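Side-chain contacts in endo-beta-1,2-glucanase (Talaromyces funiculosus, PDB 6IMV), which hydrolyses internal beta-1,2-glucosidic linkages of beta-1,2-glucans, acting as a fungal glycoside hydrolase: residues N158-G163 with A238-S243; A206-Y211 with P229-E234; W256-Q259 with G263-D266. One frame throughout, in Å; residues are numbered along the deposited sequence.

Contact 1: N158-G163 with A238-S243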
loop_
_atom_site.group_PDB
_atom_site.type_symbol
_atom_site.label_atom_id
_atom_site.label_comp_id
_atom_site.label_asym_id
_atom_site.label_seq_id
_atom_site.Cartn_x
_atom_site.Cartn_y
_atom_site.Cartn_z
ATOM N N ASN A 158 -5.159 -16.122 15.005
ATOM C CA ASN A 158 -4.466 -17.258 15.604
ATOM C C ASN A 158 -4.381 -18.366 14.555
ATOM O O ASN A 158 -5.361 -18.667 13.920
ATOM C CB ASN A 158 -5.149 -17.754 16.877
ATOM C CG ASN A 158 -4.976 -16.781 18.019
ATOM O OD1 ASN A 158 -3.861 -16.585 18.499
ATOM N ND2 ASN A 158 -6.056 -16.132 18.424
ATOM N N ASN A 159 -3.180 -18.913 14.352
ATOM C CA ASN A 159 -2.955 -20.080 13.485
ATOM C C ASN A 159 -3.354 -19.816 12.022
ATOM O O ASN A 159 -3.672 -20.742 11.281
ATOM C CB ASN A 159 -3.697 -21.300 14.039
ATOM C CG ASN A 159 -3.208 -21.663 15.420
ATOM O OD1 ASN A 159 -2.002 -21.685 15.667
ATOM N ND2 ASN A 159 -4.136 -21.890 16.328
ATOM N N ARG A 160 -3.311 -18.553 11.593
ATOM C CA ARG A 160 -3.647 -18.183 10.216
ATOM C C ARG A 160 -2.655 -17.110 9.773
ATOM O O ARG A 160 -2.385 -16.190 10.566
ATOM C CB ARG A 160 -5.073 -17.629 10.110
ATOM C CG ARG A 160 -6.178 -18.618 10.452
ATOM C CD ARG A 160 -7.544 -17.965 10.531
ATOM N NE ARG A 160 -8.024 -17.558 9.214
ATOM C CZ ARG A 160 -8.280 -16.307 8.828
ATOM N NH1 ARG A 160 -8.262 -15.314 9.698
ATOM N NH2 ARG A 160 -8.562 -16.061 7.560
ATOM N N VAL A 161 -2.129 -17.224 8.533
ATOM C CA VAL A 161 -1.160 -16.259 8.044
ATOM C C VAL A 161 -1.426 -15.959 6.567
ATOM O O VAL A 161 -1.619 -16.874 5.764
ATOM C CB VAL A 161 0.286 -16.718 8.321
ATOM C CG1 VAL A 161 0.649 -17.999 7.576
ATOM C CG2 VAL A 161 1.293 -15.617 8.013
ATOM N N PRO A 162 -1.485 -14.661 6.178
ATOM C CA PRO A 162 -1.779 -14.263 4.805
ATOM C C PRO A 162 -0.503 -14.004 3.993
ATOM O O PRO A 162 0.408 -13.275 4.461
ATOM C CB PRO A 162 -2.544 -12.956 5.047
ATOM C CG PRO A 162 -1.797 -12.313 6.202
ATOM C CD PRO A 162 -1.321 -13.483 7.052
ATOM N N GLY A 163 -0.436 -14.604 2.803
ATOM C CA GLY A 163 0.697 -14.444 1.915
ATOM C C GLY A 163 0.812 -13.018 1.380
ATOM O O GLY A 163 1.914 -12.479 1.276
ATOM N N ALA A 238 -1.768 -25.931 5.722
ATOM C CA ALA A 238 -2.668 -26.185 4.624
ATOM C C ALA A 238 -3.300 -24.867 4.182
ATOM O O ALA A 238 -3.511 -23.972 4.996
ATOM C CB ALA A 238 -3.714 -27.188 5.053
ATOM N N CYS A 239 -3.593 -24.751 2.885
ATOM C CA CYS A 239 -4.315 -23.579 2.391
ATOM C C CYS A 239 -5.706 -23.536 3.019
ATOM O O CYS A 239 -6.346 -24.564 3.190
ATOM C CB CYS A 239 -4.468 -23.578 0.877
ATOM S SG CYS A 239 -2.886 -23.520 0.003
ATOM N N GLU A 240 -6.152 -22.326 3.352
ATOM C CA GLU A 240 -7.486 -22.100 3.823
ATOM C C GLU A 240 -8.421 -22.082 2.611
ATOM O O GLU A 240 -8.313 -21.214 1.745
ATOM C CB GLU A 240 -7.561 -20.798 4.612
ATOM C CG GLU A 240 -8.849 -20.641 5.368
ATOM C CD GLU A 240 -8.822 -19.501 6.362
ATOM O OE1 GLU A 240 -8.286 -19.676 7.477
ATOM O OE2 GLU A 240 -9.282 -18.439 6.003
ATOM N N GLY A 241 -9.312 -23.075 2.545
ATOM C CA GLY A 241 -10.195 -23.263 1.414
ATOM C C GLY A 241 -9.422 -23.423 0.116
ATOM O O GLY A 241 -8.376 -24.075 0.064
ATOM N N THR A 242 -9.925 -22.765 -0.925
ATOM C CA THR A 242 -9.431 -22.909 -2.276
ATOM C C THR A 242 -9.082 -21.520 -2.847
ATOM O O THR A 242 -9.106 -21.317 -4.069
ATOM C CB THR A 242 -10.462 -23.719 -3.075
ATOM O OG1 THR A 242 -9.867 -24.053 -4.325
ATOM C CG2 THR A 242 -11.772 -22.998 -3.301
ATOM N N SER A 243 -8.730 -20.579 -1.957
ATOM C CA SER A 243 -8.294 -19.217 -2.311
ATOM C C SER A 243 -6.770 -19.181 -2.463
ATOM O O SER A 243 -6.035 -19.398 -1.492
ATOM C CB SER A 243 -8.722 -18.208 -1.273
ATOM O OG SER A 243 -10.104 -17.920 -1.389
#

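Contact 2: A206-Y211 with P229-E234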
loop_
_atom_site.group_PDB
_atom_site.type_symbol
_atom_site.label_atom_id
_atom_site.label_comp_id
_atom_site.label_asym_id
_atom_site.label_seq_id
_atom_site.Cartn_x
_atom_site.Cartn_y
_atom_site.Cartn_z
ATOM N N ALA A 206 9.159 -20.249 3.328
ATOM C CA ALA A 206 8.088 -19.723 2.448
ATOM C C ALA A 206 7.347 -20.845 1.704
ATOM O O ALA A 206 6.126 -20.898 1.731
ATOM C CB ALA A 206 8.654 -18.726 1.472
ATOM N N ALA A 207 8.090 -21.718 1.008
ATOM C CA ALA A 207 7.490 -22.788 0.214
ATOM C C ALA A 207 6.725 -23.769 1.129
ATOM O O ALA A 207 5.590 -24.165 0.831
ATOM C CB ALA A 207 8.562 -23.482 -0.600
ATOM N N HIS A 208 7.347 -24.165 2.246
ATOM C CA HIS A 208 6.749 -25.142 3.175
ATOM C C HIS A 208 5.415 -24.605 3.714
ATOM O O HIS A 208 4.464 -25.355 3.865
ATOM C CB HIS A 208 7.730 -25.501 4.304
ATOM C CG HIS A 208 7.266 -26.637 5.156
ATOM N ND1 HIS A 208 7.128 -27.924 4.663
ATOM C CD2 HIS A 208 6.883 -26.684 6.451
ATOM C CE1 HIS A 208 6.679 -28.713 5.623
ATOM N NE2 HIS A 208 6.532 -27.977 6.730
ATOM N N ILE A 209 5.346 -23.296 3.973
ATOM C CA ILE A 209 4.161 -22.707 4.565
ATOM C C ILE A 209 3.122 -22.371 3.479
ATOM O O ILE A 209 1.941 -22.569 3.711
ATOM C CB ILE A 209 4.538 -21.502 5.460
ATOM C CG1 ILE A 209 5.317 -21.970 6.695
ATOM C CG2 ILE A 209 3.320 -20.678 5.855
ATOM C CD1 ILE A 209 5.865 -20.863 7.571
ATOM N N PHE A 210 3.535 -21.868 2.307
ATOM C CA PHE A 210 2.551 -21.256 1.369
ATOM C C PHE A 210 2.407 -21.991 0.029
ATOM O O PHE A 210 1.435 -21.733 -0.682
ATOM C CB PHE A 210 2.899 -19.794 1.084
ATOM C CG PHE A 210 2.689 -18.867 2.250
ATOM C CD1 PHE A 210 1.430 -18.359 2.531
ATOM C CD2 PHE A 210 3.755 -18.480 3.048
ATOM C CE1 PHE A 210 1.240 -17.495 3.600
ATOM C CE2 PHE A 210 3.567 -17.608 4.109
ATOM C CZ PHE A 210 2.311 -17.118 4.383
ATOM N N TYR A 211 3.355 -22.851 -0.357
ATOM C CA TYR A 211 3.284 -23.462 -1.693
ATOM C C TYR A 211 2.639 -24.850 -1.605
ATOM O O TYR A 211 3.237 -25.767 -1.074
ATOM C CB TYR A 211 4.663 -23.516 -2.364
ATOM C CG TYR A 211 4.607 -24.006 -3.788
ATOM C CD1 TYR A 211 3.752 -23.407 -4.697
ATOM C CD2 TYR A 211 5.360 -25.086 -4.225
ATOM C CE1 TYR A 211 3.645 -23.851 -6.004
ATOM C CE2 TYR A 211 5.270 -25.541 -5.534
ATOM C CZ TYR A 211 4.407 -24.921 -6.426
ATOM O OH TYR A 211 4.270 -25.333 -7.720
ATOM N N PRO A 229 7.336 -25.105 16.496
ATOM C CA PRO A 229 8.273 -24.814 15.411
ATOM C C PRO A 229 7.774 -25.297 14.044
ATOM O O PRO A 229 6.932 -26.215 13.975
ATOM C CB PRO A 229 9.544 -25.576 15.824
ATOM C CG PRO A 229 9.499 -25.586 17.337
ATOM C CD PRO A 229 8.021 -25.656 17.682
ATOM N N VAL A 230 8.319 -24.694 12.975
ATOM C CA VAL A 230 7.864 -24.925 11.618
ATOM C C VAL A 230 7.981 -26.419 11.295
ATOM O O VAL A 230 7.104 -26.984 10.637
ATOM C CB VAL A 230 8.638 -24.078 10.583
ATOM C CG1 VAL A 230 8.252 -24.454 9.160
ATOM C CG2 VAL A 230 8.448 -22.585 10.795
ATOM N N TYR A 231 9.065 -27.051 11.765
ATOM C CA TYR A 231 9.349 -28.457 11.431
ATOM C C TYR A 231 9.177 -29.362 12.660
ATOM O O TYR A 231 9.726 -30.461 12.707
ATOM C CB TYR A 231 10.731 -28.567 10.776
ATOM C CG TYR A 231 10.830 -27.800 9.481
ATOM C CD1 TYR A 231 10.212 -28.267 8.334
ATOM C CD2 TYR A 231 11.498 -26.582 9.405
ATOM C CE1 TYR A 231 10.261 -27.559 7.144
ATOM C CE2 TYR A 231 11.562 -25.865 8.218
ATOM C CZ TYR A 231 10.941 -26.357 7.085
ATOM O OH TYR A 231 10.987 -25.664 5.905
ATOM N N HIS A 232 8.380 -28.933 13.645
ATOM C CA HIS A 232 7.971 -29.848 14.706
ATOM C C HIS A 232 7.240 -31.021 14.058
ATOM O O HIS A 232 6.499 -30.828 13.089
ATOM C CB HIS A 232 7.119 -29.133 15.752
ATOM C CG HIS A 232 6.847 -29.951 16.968
ATOM N ND1 HIS A 232 5.851 -30.914 17.007
ATOM C CD2 HIS A 232 7.401 -29.931 18.199
ATOM C CE1 HIS A 232 5.809 -31.457 18.211
ATOM N NE2 HIS A 232 6.752 -30.872 18.963
ATOM N N PRO A 233 7.456 -32.273 14.529
ATOM C CA PRO A 233 6.863 -33.449 13.882
ATOM C C PRO A 233 5.335 -33.417 13.736
ATOM O O PRO A 233 4.806 -34.098 12.869
ATOM C CB PRO A 233 7.275 -34.622 14.792
ATOM C CG PRO A 233 8.553 -34.138 15.468
ATOM C CD PRO A 233 8.349 -32.644 15.644
ATOM N N GLU A 234 4.654 -32.624 14.572
ATOM C CA GLU A 234 3.195 -32.513 14.572
ATOM C C GLU A 234 2.694 -31.282 13.804
ATOM O O GLU A 234 1.482 -31.148 13.582
ATOM C CB GLU A 234 2.679 -32.420 16.005
ATOM C CG GLU A 234 2.822 -33.719 16.774
ATOM C CD GLU A 234 2.285 -33.607 18.182
ATOM O OE1 GLU A 234 3.010 -33.076 19.037
ATOM O OE2 GLU A 234 1.122 -33.995 18.395
HETATM O O HOH W 1 5.910 -28.788 9.376
#

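Contact 3: W256-Q259 with G263-D266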
loop_
_atom_site.group_PDB
_atom_site.type_symbol
_atom_site.label_atom_id
_atom_site.label_comp_id
_atom_site.label_asym_id
_atom_site.label_seq_id
_atom_site.Cartn_x
_atom_site.Cartn_y
_atom_site.Cartn_z
ATOM N N TRP A 256 6.827 -13.728 -6.477
ATOM C CA TRP A 256 8.235 -13.451 -6.762
ATOM C C TRP A 256 9.131 -13.944 -5.623
ATOM O O TRP A 256 10.263 -14.400 -5.878
ATOM C CB TRP A 256 8.474 -11.963 -7.013
ATOM C CG TRP A 256 7.941 -11.457 -8.319
ATOM C CD1 TRP A 256 6.979 -10.505 -8.490
ATOM C CD2 TRP A 256 8.371 -11.842 -9.639
ATOM N NE1 TRP A 256 6.779 -10.275 -9.825
ATOM C CE2 TRP A 256 7.622 -11.073 -10.554
ATOM C CE3 TRP A 256 9.322 -12.742 -10.137
ATOM C CZ2 TRP A 256 7.780 -11.192 -11.932
ATOM C CZ3 TRP A 256 9.482 -12.863 -11.503
ATOM C CH2 TRP A 256 8.721 -12.093 -12.383
ATOM N N TRP A 257 8.654 -13.795 -4.382
ATOM C CA TRP A 257 9.402 -14.241 -3.222
ATOM C C TRP A 257 9.675 -15.750 -3.318
ATOM O O TRP A 257 10.826 -16.188 -3.139
ATOM C CB TRP A 257 8.693 -13.875 -1.916
ATOM C CG TRP A 257 9.641 -13.873 -0.760
ATOM C CD1 TRP A 257 9.762 -14.809 0.223
ATOM C CD2 TRP A 257 10.674 -12.902 -0.520
ATOM N NE1 TRP A 257 10.773 -14.467 1.083
ATOM C CE2 TRP A 257 11.349 -13.300 0.652
ATOM C CE3 TRP A 257 11.069 -11.726 -1.167
ATOM C CZ2 TRP A 257 12.403 -12.555 1.186
ATOM C CZ3 TRP A 257 12.111 -10.993 -0.643
ATOM C CH2 TRP A 257 12.769 -11.407 0.518
ATOM N N LEU A 258 8.626 -16.527 -3.619
ATOM C CA LEU A 258 8.740 -17.969 -3.793
ATOM C C LEU A 258 9.685 -18.289 -4.953
ATOM O O LEU A 258 10.555 -19.145 -4.815
ATOM C CB LEU A 258 7.358 -18.584 -4.040
ATOM C CG LEU A 258 6.504 -18.821 -2.795
ATOM C CD1 LEU A 258 5.095 -19.230 -3.185
ATOM C CD2 LEU A 258 7.142 -19.877 -1.900
ATOM N N GLN A 259 9.502 -17.609 -6.092
ATOM C CA GLN A 259 10.288 -17.922 -7.282
ATOM C C GLN A 259 11.783 -17.713 -7.006
ATOM O O GLN A 259 12.584 -18.590 -7.292
ATOM C CB GLN A 259 9.881 -17.075 -8.484
ATOM C CG GLN A 259 10.900 -17.147 -9.614
ATOM C CD GLN A 259 10.361 -16.651 -10.931
ATOM O OE1 GLN A 259 9.177 -16.375 -11.071
ATOM N NE2 GLN A 259 11.236 -16.560 -11.918
ATOM N N GLY A 263 13.273 -21.926 -3.126
ATOM C CA GLY A 263 13.863 -23.216 -3.472
ATOM C C GLY A 263 12.940 -24.067 -4.339
ATOM O O GLY A 263 12.959 -25.290 -4.261
ATOM N N LEU A 264 12.113 -23.425 -5.166
ATOM C CA LEU A 264 11.226 -24.163 -6.076
ATOM C C LEU A 264 12.044 -24.672 -7.272
ATOM O O LEU A 264 13.000 -24.031 -7.679
ATOM C CB LEU A 264 10.097 -23.243 -6.550
ATOM C CG LEU A 264 8.803 -23.264 -5.739
ATOM C CD1 LEU A 264 9.054 -22.901 -4.286
ATOM C CD2 LEU A 264 7.777 -22.317 -6.344
ATOM N N SER A 265 11.618 -25.796 -7.858
ATOM C CA SER A 265 12.179 -26.309 -9.120
ATOM C C SER A 265 11.733 -25.411 -10.281
ATOM O O SER A 265 10.769 -24.644 -10.147
ATOM C CB SER A 265 11.771 -27.735 -9.370
ATOM O OG SER A 265 10.378 -27.822 -9.605
ATOM N N ASP A 266 12.429 -25.539 -11.418
ATOM C CA ASP A 266 12.081 -24.843 -12.644
ATOM C C ASP A 266 10.633 -25.153 -13.039
ATOM O O ASP A 266 9.908 -24.248 -13.461
ATOM C CB ASP A 266 13.054 -25.202 -13.764
ATOM C CG ASP A 266 14.411 -24.573 -13.534
ATOM O OD1 ASP A 266 14.486 -23.647 -12.707
ATOM O OD2 ASP A 266 15.380 -25.018 -14.176
HETATM O O HOH W 2 13.096 -20.748 -5.729
#

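Contact 1: N158-G163 with A238-S243
Arg160 and Glu240 form a salt bridge across a small three-stranded antiparallel sheet, whose two outer strands, 160-162 and 237-239, are separated by strand 220-223. The tight part is confined to these two charged ends. Arg160 presents the side of its guanidinium, so that NE and one terminal nitrogen each take a different carboxylate oxygen. Arg160 NE lies 2.8 Å from Glu240 OE1 in an almost straight bond, with an N-H...O angle of 173°, while Arg160 NH2 reaches Glu240 OE2 at 2.9 Å. Both oxygens use their syn lone pairs, and the two flat groups are nearly coplanar, their planes 14° apart. The arginine chain bends at chi3 (70°), which swings the NE edge round to the acid; Glu240 meets it with a chain extended beyond CG.

Away from this forked grip the contact is loose. The backbones stay apart, with Arg160 CA 8.4 Å from Glu240 CA, and only about 90 Å² of surface is buried between the segments, near the protein surface. Val220 of the central strand lies against both side chains. Asp222 of the same strand brings a second carboxylate close to Glu240 OE1, a crowding of negative charge that the guanidinium probably offsets.

The bridge lies beside bound sugar: a beta-D-glucopyranose touches Pro162, and the side chain of Arg160 comes within about 5 Å of a bound glucose. A leucine in place of Arg160 would probably leave the Glu240 carboxylate without its cationic mate, beside Asp222, and free to turn. Arg160 also makes a cation-pi contact with Trp157, and its remaining nitrogen, NH1, hydrogen-bonds to the backbone O of Asp156.

Contact 2: A206-Y211 with P229-E234
His208 and Tyr231 bring their rings together in the aromatic part of this contact. The centroids are 4.8 Å apart and the planes meet at 35°, an oblique pairing. Tyr231 CE1 sits over the centre of one imidazole face, and its shortest approach is to His208 CD2, at 3.6 Å. The imidazole is carried there by a first torsion that sets CG anti to the backbone N (chi1 -171°). The phenol oxygen runs on beyond the imidazole to a weak hydrogen bond with the backbone O of Thr204, one turn earlier in the same helix.

Apolar contacts come from Val230, whose two methyls divide the work. CG1 touches His208 CD2 at 3.8 Å and also lies over a face of the neighbouring Tyr231 ring. CG2 meets Ile209 CD1 at 4.5 Å, and both of these aliphatic side chains lean on Tyr237.

These residues join the C-terminal end of helix 186-210 to the loop connecting the antiparallel strands 220-223 and 237-239. Within that loop Pro229 to His232 form a type I beta turn, closed by His232 N bonding to Pro229 O at 3.1 Å, and the turn places Val230 and Tyr231 side by side before the helix.

The polar link across the contact runs through water. One molecule lies in the imidazole plane, 2.8 Å from His208 NE2, between the helix side chain and the turn backbone; its approach to Val230 O, at 2.5 Å, is so short that the detail of this second bond is doubtful. Beyond the turn, Glu234 N donates to His232 ND1 at 3.2 Å, tilted 20° from the ring plane.

Contact 3: W256-Q259 with G263-D266
Leu258 overlaps Leu264 through its CD2 methyl, which lies 4.3 Å from Leu264 CD1. The same Leu264 methyl also approaches the backbone of helix 252-261, coming within 4.1 Å of Leu258 O. The bond from CA to CB of Leu264 points toward the helix, and its chi1 of -93° lies off the staggered positions, consistent with a leucine fitted closely between helices.

Between the backbones a water does the joining. It donates to Gln259 O at 2.7 Å and accepts from Leu264 N at 2.9 Å, so that a carbonyl near the helix end is connected to the outgoing chain by way of the solvent molecule. The polypeptide leaves the helix at Gly263, whose positive phi of 77° favours glycine, and turns back so that Leu264 folds over the helix it has just left. Ser265 follows as the N-cap of the next helix, with its side chain capping a backbone N and hydrogen-bonded through OG to OD2 of Asp268.

The contact thus forms the tight connection between helices 252-261 and 266-276. Leu264 is backed by Ile269 and Leu272 of the second of these and by Ala207 of helix 186-210, while Leu258 rests on Ala206 of that same helix, so the leucine pair lies where three helices meet.

All three contacts lie on one flank of the single chain, with centres 13 Å (contacts 1 and 2), 16 Å (2 and 3) and 19 Å (1 and 3) apart. Along the chain contact 2 is nested within the loop closed by contact 1, and contact 3 follows both. Helix 186-210 is the common element: Phe210 CE1 packs 3.4 Å from Gly163 N beside strand 160-162, and Ala207 N lies 3.6 Å from Leu258 CD2. Contacts 1 and 3 do not touch. Contact 2 therefore bridges the small sheet that borders the bound sugar and the connection between helices 252-261 and 266-276.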